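Local atomic coordinates of chitinase (Paenibacillus sp. FPU-7, PDB entry 5GZT), a protein that probably hydrolyses internal beta-1,4 linkages between N-acetylglucosamine units of chitin and chitodextrins, cutting the polymer at random along its length. Residues B[281-284]-B[288-291]; B[306-311]-B[621-626]; B[323-328]-B[340-345]; B[531-536]-B[632-637]. All coordinates share one frame; numbering follows the deposited sequence.

Contact 1 (B[281-284]-B[288-291]); sequences SYIP and DWAK
Ile-283 and Pro-284 end the first barrel strand of a glycosyl hydrolase family 18 TIM barrel, and both meet the indole of Trp-289, which folds back from the loop that follows. Just upstream, Tyr-282 faces the barrel interior, where its OH is hydrogen-bonded to Asp-407 of the family's DxDxE signature. Ile-283 points the other way, at the tryptophan. Its CG2 lies anti to the backbone N (chi1 for CG1 is -80°), which carries this methyl to 3.6 Å from Trp-289 CE2, while CD1 reaches farther along the six-membered ring to 3.8 Å from CZ2. Leu-351 of helix 344-352 also touches Ile-283, so the pair belongs to the apolar layer between barrel and helices. Pro-284 then contributes in two ways: ring atom CD packs 4.0 Å from Trp-289 CZ2, and its carbonyl takes the indole N-H. The loop itself is braced by an Asx motif, in which Asp-288 OD1 accepts from the backbone N of Lys-291, and by a salt bridge from Lys-291 NZ to Asp-288 OD2. Trp-289 NE1 lies 3.0 Å from Pro-284 O, with an N-H...O angle of 162° and the oxygen close to the indole plane.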
loop_
_atom_site.group_PDB
_atom_site.type_symbol
_atom_site.label_atom_id
_atom_site.label_comp_id
_atom_site.label_asym_id
_atom_site.label_seq_id
_atom_site.Cartn_x
_atom_site.Cartn_y
_atom_site.Cartn_z
ATOM N N SER B 281 -3.553 2.105 -0.981
ATOM C CA SER B 281 -4.388 2.815 -1.958
ATOM C C SER B 281 -5.703 3.319 -1.358
ATOM O O SER B 281 -6.554 2.522 -1.014
ATOM C CB SER B 281 -4.634 1.910 -3.174
ATOM O OG SER B 281 -5.610 2.466 -4.078
ATOM N N TYR B 282 -5.847 4.626 -1.181
ATOM C CA TYR B 282 -7.106 5.236 -0.735
ATOM C C TYR B 282 -8.038 5.190 -1.926
ATOM O O TYR B 282 -7.611 5.495 -3.047
ATOM C CB TYR B 282 -6.973 6.697 -0.294
ATOM C CG TYR B 282 -6.627 6.897 1.164
ATOM C CD1 TYR B 282 -5.304 6.902 1.593
ATOM C CD2 TYR B 282 -7.596 7.094 2.119
ATOM C CE1 TYR B 282 -4.977 7.121 2.933
ATOM C CE2 TYR B 282 -7.256 7.290 3.456
ATOM C CZ TYR B 282 -5.942 7.297 3.870
ATOM O OH TYR B 282 -5.578 7.531 5.189
ATOM N N ILE B 283 -9.291 4.797 -1.683
ATOM C CA ILE B 283 -10.330 4.690 -2.705
ATOM C C ILE B 283 -11.524 5.461 -2.206
ATOM O O ILE B 283 -11.990 5.196 -1.126
ATOM C CB ILE B 283 -10.736 3.230 -2.922
ATOM C CG1 ILE B 283 -9.711 2.541 -3.823
ATOM C CG2 ILE B 283 -12.128 3.131 -3.565
ATOM C CD1 ILE B 283 -10.054 2.571 -5.309
ATOM N N PRO B 284 -12.059 6.399 -3.013
ATOM C CA PRO B 284 -13.077 7.279 -2.537
ATOM C C PRO B 284 -14.459 6.605 -2.545
ATOM O O PRO B 284 -14.808 5.896 -3.490
ATOM C CB PRO B 284 -13.096 8.392 -3.590
ATOM C CG PRO B 284 -12.655 7.737 -4.817
ATOM C CD PRO B 284 -11.633 6.733 -4.380
ATOM N N ASP B 288 -19.041 5.418 -7.751
ATOM C CA ASP B 288 -19.880 4.236 -7.785
ATOM C C ASP B 288 -19.095 3.140 -8.380
ATOM O O ASP B 288 -18.976 3.038 -9.589
ATOM C CB ASP B 288 -21.182 4.526 -8.541
ATOM C CG ASP B 288 -22.107 3.323 -8.628
ATOM O OD1 ASP B 288 -21.695 2.138 -8.476
ATOM O OD2 ASP B 288 -23.262 3.606 -8.856
ATOM N N TRP B 289 -18.486 2.321 -7.515
ATOM C CA TRP B 289 -17.530 1.363 -7.978
ATOM C C TRP B 289 -18.148 0.264 -8.781
ATOM O O TRP B 289 -17.456 -0.317 -9.620
ATOM C CB TRP B 289 -16.639 0.827 -6.842
ATOM C CG TRP B 289 -15.702 1.895 -6.464
ATOM C CD1 TRP B 289 -15.729 2.658 -5.357
ATOM C CD2 TRP B 289 -14.643 2.390 -7.271
ATOM N NE1 TRP B 289 -14.758 3.613 -5.416
ATOM C CE2 TRP B 289 -14.063 3.464 -6.583
ATOM C CE3 TRP B 289 -14.124 2.017 -8.522
ATOM C CZ2 TRP B 289 -12.986 4.188 -7.082
ATOM C CZ3 TRP B 289 -13.035 2.714 -9.021
ATOM C CH2 TRP B 289 -12.471 3.807 -8.291
ATOM N N ALA B 290 -19.459 -0.022 -8.596
ATOM C CA ALA B 290 -20.059 -1.088 -9.367
ATOM C C ALA B 290 -20.258 -0.637 -10.801
ATOM O O ALA B 290 -20.031 -1.448 -11.715
ATOM C CB ALA B 290 -21.382 -1.571 -8.750
ATOM N N LYS B 291 -20.674 0.616 -11.027
ATOM C CA LYS B 291 -20.784 1.159 -12.419
ATOM C C LYS B 291 -19.436 1.630 -13.061
ATOM O O LYS B 291 -19.413 2.123 -14.195
ATOM C CB LYS B 291 -21.604 2.418 -12.468
ATOM C CG LYS B 291 -23.065 2.412 -12.097
ATOM C CD LYS B 291 -23.496 3.910 -12.143
ATOM C CE LYS B 291 -24.998 4.181 -12.038
ATOM N NZ LYS B 291 -25.515 3.627 -10.758
#

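Contact 2 (B[306-311]-B[621-626]); sequences YAFGRI and MYWEYS
Phe-308 and Ala-307 meet Trp-623 in a buried, wholly apolar contact near the carboxyl ends of two barrel strands, the second (303-312) and the last (619-623), which lie on either side of strand 264-284. With that strand between them, the backbones stay well apart, and the indole has to span the gap. Trp-623 does so with CG anti to its backbone N (chi1 178°), which sends the six-membered ring out toward strand 303-312. The far CZ3-CH2 bond of the indole makes the contact: CZ3 is 3.5 Å from Phe-308 CZ, and CH2 is 3.5 Å from Phe-308 CE2. The ring planes are only 17° apart but slid so far that they scarcely overlap, with centroids 5.5 Å apart, so the overlap of a true stack is missing. Ala-307 touches both rings from the same side of Phe-308 as the indole. Its CB sits over the centre of the Phe-308 ring, 3.6 Å above the plane, and is also 3.7 Å from Trp-623 CZ3. Glu-624 CG lies over one face of the indole, toward its rim, while the carboxylate turns elsewhere: OE2 accepts from both OG and N of Ser-626, the hydroxyl meeting the syn lone pair of OE2. Cis peptide bonds precede both Phe-308 and Glu-624, the residues that follow Ala-307 and Trp-623. Non-proline cis peptides at these strand ends, and a tryptophan closing the last strand, are hallmarks of the family 18 chitinase barrel, where the tryptophan typically floors the substrate cleft; Trp-623 is consistent with that place.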
loop_
_atom_site.group_PDB
_atom_site.type_symbol
_atom_site.label_atom_id
_atom_site.label_comp_id
_atom_site.label_asym_id
_atom_site.label_seq_id
_atom_site.Cartn_x
_atom_site.Cartn_y
_atom_site.Cartn_z
ATOM N N TYR B 306 -11.060 2.355 2.316
ATOM C CA TYR B 306 -12.333 2.927 1.861
ATOM C C TYR B 306 -12.488 4.246 2.551
ATOM O O TYR B 306 -12.555 4.327 3.782
ATOM C CB TYR B 306 -13.525 2.011 2.138
ATOM C CG TYR B 306 -14.832 2.461 1.488
ATOM C CD1 TYR B 306 -15.002 2.366 0.130
ATOM C CD2 TYR B 306 -15.865 2.979 2.237
ATOM C CE1 TYR B 306 -16.184 2.768 -0.478
ATOM C CE2 TYR B 306 -17.068 3.357 1.651
ATOM C CZ TYR B 306 -17.215 3.266 0.291
ATOM O OH TYR B 306 -18.399 3.620 -0.302
ATOM N N ALA B 307 -12.455 5.323 1.740
ATOM C CA ALA B 307 -12.443 6.650 2.239
ATOM C C ALA B 307 -13.812 7.314 1.954
ATOM O O ALA B 307 -14.046 7.847 0.844
ATOM C CB ALA B 307 -11.358 7.411 1.556
ATOM N N PHE B 308 -14.716 7.377 2.909
ATOM C CA PHE B 308 -14.515 7.265 4.338
ATOM C C PHE B 308 -15.832 6.813 5.006
ATOM O O PHE B 308 -17.000 7.052 4.493
ATOM C CB PHE B 308 -14.245 8.637 4.929
ATOM C CG PHE B 308 -12.933 9.265 4.490
ATOM C CD1 PHE B 308 -11.723 8.851 5.063
ATOM C CD2 PHE B 308 -12.916 10.325 3.606
ATOM C CE1 PHE B 308 -10.537 9.439 4.718
ATOM C CE2 PHE B 308 -11.732 10.926 3.218
ATOM C CZ PHE B 308 -10.538 10.488 3.763
ATOM N N GLY B 309 -15.635 6.199 6.166
ATOM C CA GLY B 309 -16.655 6.165 7.172
ATOM C C GLY B 309 -16.716 7.445 7.926
ATOM O O GLY B 309 -15.737 8.152 8.049
ATOM N N ARG B 310 -17.898 7.745 8.475
ATOM C CA ARG B 310 -18.134 8.989 9.165
ATOM C C ARG B 310 -18.705 8.807 10.578
ATOM O O ARG B 310 -19.121 7.711 11.002
ATOM C CB ARG B 310 -19.010 9.882 8.298
ATOM C CG ARG B 310 -18.320 10.433 7.038
ATOM C CD ARG B 310 -17.199 11.365 7.446
ATOM N NE ARG B 310 -16.190 11.696 6.454
ATOM C CZ ARG B 310 -16.247 12.734 5.619
ATOM N NH1 ARG B 310 -17.289 13.533 5.588
ATOM N NH2 ARG B 310 -15.225 12.984 4.820
ATOM N N ILE B 311 -18.716 9.902 11.305
ATOM C CA ILE B 311 -19.271 9.862 12.634
ATOM C C ILE B 311 -20.602 10.610 12.743
ATOM O O ILE B 311 -20.651 11.829 12.566
ATOM C CB ILE B 311 -18.281 10.431 13.624
ATOM C CG1 ILE B 311 -16.959 9.646 13.490
ATOM C CG2 ILE B 311 -18.850 10.350 15.049
ATOM C CD1 ILE B 311 -15.836 10.238 14.286
ATOM N N MET B 621 1.935 5.263 0.630
ATOM C CA MET B 621 0.468 5.514 0.700
ATOM C C MET B 621 0.120 6.606 -0.344
ATOM O O MET B 621 0.928 7.504 -0.543
ATOM C CB MET B 621 0.066 6.053 2.080
ATOM C CG MET B 621 -1.377 6.523 2.167
ATOM S SD MET B 621 -1.679 8.220 1.721
ATOM C CE MET B 621 -1.136 9.124 3.187
ATOM N N TYR B 622 -1.055 6.544 -0.965
ATOM C CA TYR B 622 -1.476 7.621 -1.861
ATOM C C TYR B 622 -2.966 7.918 -1.882
ATOM O O TYR B 622 -3.771 7.010 -1.713
ATOM C CB TYR B 622 -0.967 7.321 -3.264
ATOM C CG TYR B 622 -1.314 5.960 -3.878
ATOM C CD1 TYR B 622 -2.599 5.653 -4.349
ATOM C CD2 TYR B 622 -0.361 5.017 -4.032
ATOM C CE1 TYR B 622 -2.890 4.371 -4.943
ATOM C CE2 TYR B 622 -0.602 3.816 -4.669
ATOM C CZ TYR B 622 -1.888 3.480 -5.116
ATOM O OH TYR B 622 -2.018 2.215 -5.741
ATOM N N TRP B 623 -3.275 9.212 -2.037
ATOM C CA TRP B 623 -4.594 9.752 -2.168
ATOM C C TRP B 623 -4.717 10.308 -3.577
ATOM O O TRP B 623 -3.930 11.203 -3.915
ATOM C CB TRP B 623 -4.757 10.953 -1.240
ATOM C CG TRP B 623 -6.102 11.566 -1.398
ATOM C CD1 TRP B 623 -6.463 12.589 -2.230
ATOM C CD2 TRP B 623 -7.272 11.176 -0.716
ATOM N NE1 TRP B 623 -7.788 12.845 -2.110
ATOM C CE2 TRP B 623 -8.328 11.988 -1.201
ATOM C CE3 TRP B 623 -7.548 10.231 0.248
ATOM C CZ2 TRP B 623 -9.638 11.848 -0.762
ATOM C CZ3 TRP B 623 -8.892 10.091 0.694
ATOM C CH2 TRP B 623 -9.890 10.913 0.225
ATOM N N GLU B 624 -5.628 9.826 -4.425
ATOM C CA GLU B 624 -6.391 8.608 -4.245
ATOM C C GLU B 624 -6.483 7.907 -5.613
ATOM O O GLU B 624 -6.285 8.530 -6.671
ATOM C CB GLU B 624 -7.778 8.847 -3.584
ATOM C CG GLU B 624 -8.647 10.024 -4.074
ATOM C CD GLU B 624 -9.509 9.683 -5.274
ATOM O OE1 GLU B 624 -10.347 10.497 -5.577
ATOM O OE2 GLU B 624 -9.315 8.646 -5.945
ATOM N N TYR B 625 -6.703 6.604 -5.555
ATOM C CA TYR B 625 -6.495 5.692 -6.710
ATOM C C TYR B 625 -7.212 6.145 -7.967
ATOM O O TYR B 625 -6.650 5.989 -9.051
ATOM C CB TYR B 625 -6.869 4.269 -6.344
ATOM C CG TYR B 625 -6.617 3.214 -7.409
ATOM C CD1 TYR B 625 -5.424 2.551 -7.486
ATOM C CD2 TYR B 625 -7.616 2.877 -8.352
ATOM C CE1 TYR B 625 -5.154 1.650 -8.503
ATOM C CE2 TYR B 625 -7.385 1.892 -9.305
ATOM C CZ TYR B 625 -6.162 1.301 -9.389
ATOM O OH TYR B 625 -5.871 0.344 -10.352
ATOM N N SER B 626 -8.407 6.719 -7.821
ATOM C CA SER B 626 -9.224 7.055 -9.015
ATOM C C SER B 626 -8.728 8.244 -9.837
ATOM O O SER B 626 -9.249 8.529 -10.935
ATOM C CB SER B 626 -10.689 7.294 -8.609
ATOM O OG SER B 626 -10.950 8.569 -7.982
#

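Contact 3 (B[323-328]-B[340-345]); sequences AKWTED and RNNPDE
Glu-327 and Arg-340 form a side-on, two-pronged salt bridge across the helical excursion that joins the second and third strands of the TIM barrel. Carboxylate and guanidinium are nearly coplanar, 10° apart. Arg-340 NE gives its N-H to Glu-327 OE2 at 3.0 Å and 172°, while NH2 reaches OE1 at 2.5 Å, short enough that the exact length is doubtful; both oxygens use their syn lone pairs. The Arg-340 chain stays extended from CG to NE, whereas Glu-327 bends at chi2 (-47°) to bring its carboxylate alongside. OE2 has a second donor, Thr-326 OG1 at 2.9 Å, which comes from above the carboxylate plane. The remaining arginine nitrogen, NH1, is paired with Glu-333, so the guanidinium lies between two acids. Next to the salt bridge, Thr-326 CB packs 3.8 Å from Arg-340 CG, and Thr-326 CG2 rests against the arginine backbone.

Farther along, the Asn-342 side chain stands almost perpendicular to the Trp-325 indole, its OD1 4.0 Å from CH2 at the ring edge. The amide nitrogen is well provided for: ND2 is hydrogen-bonded to Ala-285 O, outside the two segments, and also donates to Asp-344, the first residue of helix 344-352. That second bond, from Asn-342 ND2 to Asp-344 OD2, measures 3.0 Å and runs in the amide plane, but meets the carboxylate from above its own plane.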
loop_
_atom_site.group_PDB
_atom_site.type_symbol
_atom_site.label_atom_id
_atom_site.label_comp_id
_atom_site.label_asym_id
_atom_site.label_seq_id
_atom_site.Cartn_x
_atom_site.Cartn_y
_atom_site.Cartn_z
ATOM N N ALA B 323 -24.445 14.341 7.359
ATOM C CA ALA B 323 -25.200 15.461 6.754
ATOM C C ALA B 323 -24.315 16.606 6.391
ATOM O O ALA B 323 -24.674 17.405 5.534
ATOM C CB ALA B 323 -26.301 15.978 7.673
ATOM N N LYS B 324 -23.194 16.730 7.097
ATOM C CA LYS B 324 -22.208 17.751 6.811
ATOM C C LYS B 324 -21.777 17.624 5.350
ATOM O O LYS B 324 -21.656 18.613 4.670
ATOM C CB LYS B 324 -21.018 17.558 7.751
ATOM C CG LYS B 324 -19.807 18.450 7.499
ATOM C CD LYS B 324 -19.959 19.821 8.095
ATOM C CE LYS B 324 -19.413 20.872 7.162
ATOM N NZ LYS B 324 -19.550 22.220 7.772
ATOM N N TRP B 325 -21.617 16.389 4.904
ATOM C CA TRP B 325 -21.288 16.048 3.555
ATOM C C TRP B 325 -22.520 16.155 2.587
ATOM O O TRP B 325 -22.468 16.873 1.566
ATOM C CB TRP B 325 -20.728 14.631 3.515
ATOM C CG TRP B 325 -20.164 14.327 2.217
ATOM C CD1 TRP B 325 -19.115 14.992 1.618
ATOM C CD2 TRP B 325 -20.589 13.325 1.290
ATOM N NE1 TRP B 325 -18.872 14.446 0.388
ATOM C CE2 TRP B 325 -19.752 13.431 0.153
ATOM C CE3 TRP B 325 -21.600 12.380 1.281
ATOM C CZ2 TRP B 325 -19.870 12.600 -0.946
ATOM C CZ3 TRP B 325 -21.700 11.528 0.164
ATOM C CH2 TRP B 325 -20.854 11.656 -0.923
ATOM N N THR B 326 -23.601 15.443 2.898
ATOM C CA THR B 326 -24.742 15.314 1.944
ATOM C C THR B 326 -25.478 16.598 1.718
ATOM O O THR B 326 -26.049 16.736 0.652
ATOM C CB THR B 326 -25.790 14.256 2.346
ATOM O OG1 THR B 326 -26.266 14.507 3.683
ATOM C CG2 THR B 326 -25.169 12.861 2.261
ATOM N N GLU B 327 -25.426 17.517 2.687
ATOM C CA GLU B 327 -26.146 18.789 2.658
ATOM C C GLU B 327 -25.224 19.986 2.449
ATOM O O GLU B 327 -25.613 21.126 2.694
ATOM C CB GLU B 327 -26.956 18.972 3.957
ATOM C CG GLU B 327 -27.795 17.751 4.412
ATOM C CD GLU B 327 -28.609 17.110 3.289
ATOM O OE1 GLU B 327 -29.120 17.872 2.445
ATOM O OE2 GLU B 327 -28.767 15.855 3.224
ATOM N N ASP B 328 -24.004 19.746 1.974
ATOM C CA ASP B 328 -23.082 20.839 1.566
ATOM C C ASP B 328 -23.889 21.829 0.729
ATOM O O ASP B 328 -24.401 21.433 -0.326
ATOM C CB ASP B 328 -21.884 20.264 0.768
ATOM C CG ASP B 328 -20.809 21.291 0.451
ATOM O OD1 ASP B 328 -21.105 22.483 0.554
ATOM O OD2 ASP B 328 -19.665 20.900 0.079
ATOM N N ARG B 340 -26.757 11.952 -1.051
ATOM C CA ARG B 340 -27.689 11.232 -0.168
ATOM C C ARG B 340 -27.913 9.807 -0.551
ATOM O O ARG B 340 -28.111 8.986 0.342
ATOM C CB ARG B 340 -29.047 11.939 -0.064
ATOM C CG ARG B 340 -28.990 13.323 0.592
ATOM C CD ARG B 340 -30.269 14.076 0.204
ATOM N NE ARG B 340 -30.228 15.462 0.628
ATOM C CZ ARG B 340 -30.774 16.454 -0.052
ATOM N NH1 ARG B 340 -31.423 16.261 -1.200
ATOM N NH2 ARG B 340 -30.615 17.666 0.396
ATOM N N ASN B 341 -27.823 9.496 -1.851
ATOM C CA ASN B 341 -27.887 8.124 -2.357
ATOM C C ASN B 341 -26.550 7.429 -2.595
ATOM O O ASN B 341 -26.452 6.406 -3.367
ATOM C CB ASN B 341 -28.709 8.080 -3.665
ATOM C CG ASN B 341 -30.090 8.725 -3.500
ATOM O OD1 ASN B 341 -30.653 8.691 -2.431
ATOM N ND2 ASN B 341 -30.615 9.335 -4.564
ATOM N N ASN B 342 -25.505 7.911 -1.944
ATOM C CA ASN B 342 -24.168 7.325 -2.205
ATOM C C ASN B 342 -24.170 5.798 -1.975
ATOM O O ASN B 342 -24.524 5.358 -0.927
ATOM C CB ASN B 342 -23.133 7.995 -1.304
ATOM C CG ASN B 342 -21.736 7.710 -1.782
ATOM O OD1 ASN B 342 -21.373 8.149 -2.878
ATOM N ND2 ASN B 342 -21.031 6.814 -1.068
ATOM N N PRO B 343 -23.772 4.994 -2.955
ATOM C CA PRO B 343 -23.870 3.562 -2.871
ATOM C C PRO B 343 -22.784 2.804 -2.082
ATOM O O PRO B 343 -22.112 1.939 -2.626
ATOM C CB PRO B 343 -23.810 3.162 -4.331
ATOM C CG PRO B 343 -22.853 4.142 -4.877
ATOM C CD PRO B 343 -23.237 5.409 -4.260
ATOM N N ASP B 344 -22.736 3.061 -0.788
ATOM C CA ASP B 344 -21.680 2.576 0.056
ATOM C C ASP B 344 -21.641 1.057 0.152
ATOM O O ASP B 344 -20.527 0.420 0.067
ATOM C CB ASP B 344 -21.708 3.255 1.420
ATOM C CG ASP B 344 -21.219 4.677 1.366
ATOM O OD1 ASP B 344 -19.950 4.912 1.232
ATOM O OD2 ASP B 344 -22.114 5.571 1.413
ATOM N N GLU B 345 -22.830 0.454 0.231
ATOM C CA GLU B 345 -22.899 -0.979 0.432
ATOM C C GLU B 345 -22.532 -1.672 -0.838
ATOM O O GLU B 345 -21.772 -2.649 -0.820
ATOM C CB GLU B 345 -24.286 -1.414 0.957
ATOM C CG GLU B 345 -24.620 -0.763 2.304
ATOM C CD GLU B 345 -25.624 -1.531 3.180
ATOM O OE1 GLU B 345 -26.507 -2.244 2.626
ATOM O OE2 GLU B 345 -25.543 -1.376 4.434
#

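Contact 4 (B[531-536]-B[632-637]); sequences GAFYSR and HELANT
Phe-533 and Leu-634 mark the nearest approach of the two backbones, their CA atoms 7.7 Å apart. At Phe-533 the chain leaves the extended conformation, a break between strand 527-532 and strand 534-538. Opposite it, helix 633-642 starts after His-632, the N-cap residue, whose phi is positive. The Phe-533 ring and the Leu-634 side chain slide past each other in opposite directions. Leu-634 CB sits over one face of the ring, 3.9 Å from the centroid and 24° off the normal, a CH-pi contact displaced toward CE1 and CZ; Leu-634 CD1 stays on the same side but past the ring atoms, 3.7 Å from Phe-533 CD1. In both residues CG lies anti to the carbonyl carbon, and for Phe-533 this (chi1 -68°) swings the ring out to the helix. The other face of the ring stacks on Tyr-622.

In the TIM barrel, strand 527-532 is the seventh and helix 633-642 follows the eighth; strand 534-538 belongs to the antiparallel sheet of the insertion that many family 18 chitinases carry after the seventh strand. The helix start is well supplied with acceptors. Ala-635 N lies 3.9 Å from Phe-533 CZ, but its N-H goes to Asp-628, whose carboxylate also takes that of Leu-634. Glu-633 O accepts from Thr-637 one turn later, from N and, at 2.6 Å, from OG1, arriving at opposite faces of the carbonyl plane.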
loop_
_atom_site.group_PDB
_atom_site.type_symbol
_atom_site.label_atom_id
_atom_site.label_comp_id
_atom_site.label_asym_id
_atom_site.label_seq_id
_atom_site.Cartn_x
_atom_site.Cartn_y
_atom_site.Cartn_z
ATOM N N GLY B 531 1.966 10.080 -1.058
ATOM C CA GLY B 531 2.023 10.694 -2.378
ATOM C C GLY B 531 0.609 11.073 -2.804
ATOM O O GLY B 531 -0.381 10.632 -2.191
ATOM N N ALA B 532 0.526 11.899 -3.827
ATOM C CA ALA B 532 -0.751 12.427 -4.312
ATOM C C ALA B 532 -0.972 12.217 -5.798
ATOM O O ALA B 532 -0.039 12.428 -6.597
ATOM C CB ALA B 532 -0.823 13.896 -3.992
ATOM N N PHE B 533 -2.209 11.923 -6.201
ATOM C CA PHE B 533 -2.580 11.753 -7.583
ATOM C C PHE B 533 -3.320 12.965 -8.045
ATOM O O PHE B 533 -4.189 12.913 -8.995
ATOM C CB PHE B 533 -3.388 10.476 -7.815
ATOM C CG PHE B 533 -2.621 9.167 -7.615
ATOM C CD1 PHE B 533 -1.340 9.082 -7.136
ATOM C CD2 PHE B 533 -3.270 7.964 -7.956
ATOM C CE1 PHE B 533 -0.696 7.883 -6.989
ATOM C CE2 PHE B 533 -2.635 6.748 -7.796
ATOM C CZ PHE B 533 -1.370 6.704 -7.262
ATOM N N TYR B 534 -2.937 14.107 -7.451
ATOM C CA TYR B 534 -3.501 15.384 -7.793
ATOM C C TYR B 534 -2.462 16.477 -7.573
ATOM O O TYR B 534 -1.368 16.222 -6.993
ATOM C CB TYR B 534 -4.809 15.621 -7.003
ATOM C CG TYR B 534 -4.516 15.851 -5.533
ATOM C CD1 TYR B 534 -4.335 14.799 -4.673
ATOM C CD2 TYR B 534 -4.299 17.131 -5.050
ATOM C CE1 TYR B 534 -3.937 15.019 -3.325
ATOM C CE2 TYR B 534 -3.948 17.354 -3.710
ATOM C CZ TYR B 534 -3.763 16.277 -2.861
ATOM O OH TYR B 534 -3.375 16.519 -1.571
ATOM N N SER B 535 -2.720 17.641 -8.143
ATOM C CA SER B 535 -1.843 18.756 -8.074
ATOM C C SER B 535 -2.414 19.871 -7.171
ATOM O O SER B 535 -3.642 19.919 -6.943
ATOM C CB SER B 535 -1.698 19.362 -9.448
ATOM O OG SER B 535 -2.951 19.748 -9.974
ATOM N N ARG B 536 -1.543 20.780 -6.775
ATOM C CA ARG B 536 -1.914 22.075 -6.167
ATOM C C ARG B 536 -1.542 23.117 -7.175
ATOM O O ARG B 536 -0.451 23.011 -7.804
ATOM C CB ARG B 536 -1.192 22.333 -4.835
ATOM C CG ARG B 536 -1.739 21.466 -3.737
ATOM C CD ARG B 536 -3.015 22.170 -3.154
ATOM N NE ARG B 536 -3.770 21.272 -2.293
ATOM C CZ ARG B 536 -5.018 21.497 -1.922
ATOM N NH1 ARG B 536 -5.613 22.635 -2.202
ATOM N NH2 ARG B 536 -5.637 20.593 -1.252
ATOM N N HIS B 632 -3.352 3.571 -15.300
ATOM C CA HIS B 632 -2.898 3.554 -13.924
ATOM C C HIS B 632 -1.426 3.746 -13.802
ATOM O O HIS B 632 -0.791 2.940 -13.103
ATOM C CB HIS B 632 -3.283 2.150 -13.309
ATOM C CG HIS B 632 -4.737 1.834 -13.436
ATOM N ND1 HIS B 632 -5.702 2.500 -12.701
ATOM C CD2 HIS B 632 -5.411 0.982 -14.254
ATOM C CE1 HIS B 632 -6.896 2.044 -13.018
ATOM N NE2 HIS B 632 -6.749 1.104 -13.939
ATOM N N GLU B 633 -0.818 4.706 -14.515
ATOM C CA GLU B 633 0.630 4.689 -14.532
ATOM C C GLU B 633 1.286 4.966 -13.162
ATOM O O GLU B 633 2.412 4.522 -12.962
ATOM C CB GLU B 633 1.262 5.597 -15.615
ATOM C CG GLU B 633 1.189 7.068 -15.410
ATOM C CD GLU B 633 1.680 7.863 -16.595
ATOM O OE1 GLU B 633 2.283 7.256 -17.464
ATOM O OE2 GLU B 633 1.477 9.091 -16.615
ATOM N N LEU B 634 0.656 5.768 -12.322
ATOM C CA LEU B 634 1.228 6.054 -11.009
ATOM C C LEU B 634 1.186 4.841 -10.080
ATOM O O LEU B 634 2.232 4.470 -9.472
ATOM C CB LEU B 634 0.590 7.281 -10.331
ATOM C CG LEU B 634 0.747 8.618 -11.162
ATOM C CD1 LEU B 634 0.250 9.779 -10.391
ATOM C CD2 LEU B 634 2.161 8.927 -11.595
ATOM N N ALA B 635 0.029 4.236 -9.965
ATOM C CA ALA B 635 -0.074 2.959 -9.255
ATOM C C ALA B 635 0.899 1.937 -9.784
ATOM O O ALA B 635 1.599 1.340 -8.985
ATOM C CB ALA B 635 -1.489 2.424 -9.303
ATOM N N ASN B 636 1.028 1.777 -11.107
ATOM C CA ASN B 636 1.938 0.764 -11.626
ATOM C C ASN B 636 3.395 1.067 -11.346
ATOM O O ASN B 636 4.236 0.129 -11.139
ATOM C CB ASN B 636 1.795 0.608 -13.149
ATOM C CG ASN B 636 0.462 0.047 -13.559
ATOM O OD1 ASN B 636 -0.295 -0.499 -12.745
ATOM N ND2 ASN B 636 0.122 0.273 -14.828
ATOM N N THR B 637 3.738 2.359 -11.404
ATOM C CA THR B 637 5.105 2.789 -11.158
ATOM C C THR B 637 5.515 2.489 -9.728
ATOM O O THR B 637 6.677 1.995 -9.411
ATOM C CB THR B 637 5.267 4.339 -11.405
ATOM O OG1 THR B 637 4.949 4.690 -12.762
ATOM C CG2 THR B 637 6.645 4.749 -11.105
#

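In the fold
Contacts 1, 2 and 4 are buried: 1 and 4 on the outer side of the barrel strands, 2 inside near their ends. Strand 264-284, used by contact 1, runs between the two strands of contact 2, and Ile-283 O probably bonds Ala-307 N. Strand 619-623 in turn neighbours strand 527-532 of contact 4, where Trp-623 O probably bonds Phe-533 N. Contact 3 lies farther out, about 26 Å from contact 4 between centres, and is only partly buried; Tyr-306 OH and Asp-344 OD1 link it to contact 2. Chemistry follows position: aromatic and aliphatic groups pack in contacts 2 and 4, one indole N-H bond supplements packing in contact 1, and ion pairing dominates contact 3.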